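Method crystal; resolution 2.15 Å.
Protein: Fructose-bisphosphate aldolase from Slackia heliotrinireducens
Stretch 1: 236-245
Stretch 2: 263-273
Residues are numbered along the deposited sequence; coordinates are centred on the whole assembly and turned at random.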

# COMPACT_ATOMS: atom_id res chain seq x y z
N THR C 236 -6.49 31.60 1.49
CA THR C 236 -7.51 30.57 1.28
C THR C 236 -8.83 31.12 1.82
O THR C 236 -8.90 31.52 2.98
CB THR C 236 -7.14 29.23 1.97
OG1 THR C 236 -6.00 28.66 1.33
CG2 THR C 236 -8.29 28.23 1.92
N GLY C 237 -9.85 31.16 0.97
CA GLY C 237 -11.16 31.67 1.36
C GLY C 237 -11.89 30.71 2.27
O GLY C 237 -11.99 29.52 1.97
N LEU C 238 -12.40 31.21 3.39
CA LEU C 238 -13.11 30.37 4.34
C LEU C 238 -14.61 30.41 4.05
O LEU C 238 -15.19 31.48 3.88
CB LEU C 238 -12.83 30.83 5.77
CG LEU C 238 -13.54 30.12 6.92
CD1 LEU C 238 -12.68 30.19 8.18
CD2 LEU C 238 -14.93 30.69 7.17
N VAL C 239 -15.22 29.24 3.98
CA VAL C 239 -16.68 29.18 3.87
C VAL C 239 -17.22 28.46 5.10
O VAL C 239 -16.58 27.56 5.64
CB VAL C 239 -17.19 28.55 2.55
CG1 VAL C 239 -16.48 29.17 1.35
CG2 VAL C 239 -17.01 27.04 2.54
N CYS C 240 -18.39 28.89 5.54
CA CYS C 240 -18.97 28.34 6.74
C CYS C 240 -20.39 27.84 6.47
O CYS C 240 -20.78 27.67 5.31
CB CYS C 240 -18.96 29.41 7.83
SG CYS C 240 -18.99 28.74 9.50
N ALA C 241 -21.15 27.60 7.53
CA ALA C 241 -22.53 27.12 7.41
C ALA C 241 -23.43 27.73 8.49
O ALA C 241 -22.98 28.00 9.60
CB ALA C 241 -22.57 25.60 7.47
N GLY C 242 -24.69 27.95 8.14
CA GLY C 242 -25.70 28.31 9.13
C GLY C 242 -26.34 27.05 9.71
O GLY C 242 -26.20 25.96 9.14
N GLY C 243 -27.03 27.21 10.84
CA GLY C 243 -27.73 26.09 11.49
C GLY C 243 -28.85 25.54 10.63
O GLY C 243 -29.59 26.30 9.99
N SER C 244 -28.98 24.21 10.62
CA SER C 244 -29.96 23.53 9.77
C SER C 244 -31.37 23.54 10.36
O SER C 244 -32.34 23.24 9.65
CB SER C 244 -29.52 22.08 9.51
OG SER C 244 -28.31 22.04 8.76
N THR C 245 -31.48 23.89 11.63
CA THR C 245 -32.74 23.76 12.36
C THR C 245 -33.34 25.09 12.85
O THR C 245 -34.34 25.10 13.57
CB THR C 245 -32.61 22.78 13.55
OG1 THR C 245 -31.55 23.23 14.42
CG2 THR C 245 -32.30 21.37 13.06
N GLY C 263 -15.59 37.37 8.43
CA GLY C 263 -14.63 37.39 7.32
C GLY C 263 -14.70 36.22 6.36
O GLY C 263 -13.76 35.98 5.60
N ALA C 264 -15.82 35.49 6.37
CA ALA C 264 -16.04 34.38 5.43
C ALA C 264 -16.06 34.85 3.97
O ALA C 264 -16.50 35.97 3.67
CB ALA C 264 -17.32 33.65 5.77
N SER C 265 -15.58 34.00 3.07
CA SER C 265 -15.61 34.26 1.63
C SER C 265 -16.75 33.52 0.95
O SER C 265 -16.80 33.40 -0.28
CB SER C 265 -14.28 33.86 0.99
OG SER C 265 -13.26 34.77 1.34
N GLY C 266 -17.68 33.02 1.76
CA GLY C 266 -18.85 32.34 1.23
C GLY C 266 -19.50 31.40 2.22
O GLY C 266 -19.29 31.51 3.43
N ASN C 267 -20.29 30.47 1.69
CA ASN C 267 -21.02 29.52 2.52
C ASN C 267 -21.23 28.17 1.82
O ASN C 267 -21.11 28.08 0.60
CB ASN C 267 -22.37 30.11 2.96
CG ASN C 267 -23.02 30.93 1.86
OD1 ASN C 267 -23.35 30.43 0.78
ND2 ASN C 267 -23.22 32.22 2.14
N ALA C 268 -21.51 27.15 2.62
CA ALA C 268 -21.86 25.82 2.12
C ALA C 268 -23.15 25.37 2.79
O ALA C 268 -23.24 25.31 4.02
CB ALA C 268 -20.74 24.83 2.39
N THR C 269 -24.15 25.05 1.97
CA THR C 269 -25.47 24.66 2.48
C THR C 269 -25.94 23.40 1.77
O THR C 269 -25.87 23.29 0.54
CB THR C 269 -26.51 25.79 2.28
OG1 THR C 269 -25.95 27.05 2.67
CG2 THR C 269 -27.78 25.52 3.09
N GLY C 270 -26.44 22.46 2.57
CA GLY C 270 -26.90 21.18 2.07
C GLY C 270 -28.36 20.94 2.37
O GLY C 270 -29.24 21.43 1.67
N ARG C 271 -28.61 20.19 3.45
CA ARG C 271 -29.97 19.72 3.76
C ARG C 271 -30.98 20.83 4.02
O ARG C 271 -32.17 20.65 3.76
CB ARG C 271 -29.96 18.69 4.90
CG ARG C 271 -29.48 19.22 6.24
CD ARG C 271 -29.07 18.07 7.13
NE ARG C 271 -28.25 18.53 8.25
CZ ARG C 271 -27.58 17.73 9.07
NH1 ARG C 271 -26.87 18.26 10.06
NH2 ARG C 271 -27.61 16.41 8.90
N ASN C 272 -30.52 21.97 4.52
CA ASN C 272 -31.41 23.11 4.74
C ASN C 272 -32.11 23.53 3.45
O ASN C 272 -33.24 23.99 3.46
CB ASN C 272 -30.68 24.28 5.37
CG ASN C 272 -31.61 25.22 6.12
OD1 ASN C 272 -32.77 24.89 6.38
ND2 ASN C 272 -31.11 26.39 6.49
N ILE C 273 -31.41 23.35 2.32
CA ILE C 273 -32.01 23.59 1.02
C ILE C 273 -32.86 22.40 0.56
O ILE C 273 -34.07 22.53 0.36
CB ILE C 273 -30.95 23.92 -0.05
CG1 ILE C 273 -30.27 25.26 0.25
CG2 ILE C 273 -31.58 23.93 -1.44
CD1 ILE C 273 -28.98 25.49 -0.52
O HOH W 1 -12.58 34.24 3.86
O HOH W 2 -25.09 27.06 5.30

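The most unusual feature of this contact is G266, which sits in a strand at phi 158° and psi -160°. An ideal CB there would be jammed against the carbonyl O of the residue before and would lie only 3.4 Å from V239 CG1, so the backbone angles by themselves call for glycine, and the room beside V239 CG1 would be tight as well. Around it the two strands run parallel, their axes 39° apart, and backbone atoms carry the pairing. S265 N donates to L238 O at 2.7 Å and A268 N donates to C240 O at 2.8 Å; between them the bond from C240 N to G266 O is weak, stretched to 3.5 Å. The CA-H...O contact of N267 CA with C240 O, at 3.4 Å, gives that carbonyl a second neighbour.

Water extends the ladder at both ends. Water 1 accepts from L238 N and donates to G263 O, while water 2 accepts from G242 N and donates to A268 O and T269 OG1, linking the two stretches where they no longer pair directly.

Apolar packing is light: L238 CD2 lies 4.1 Å from A264 CB, and V239 CG2 lies 4.3 Å from A268 CB. Farther along, S244 points toward the helix start, its OG 3.5 Å from R271 NE at the guanidinium edge, though S244 is poorly ordered.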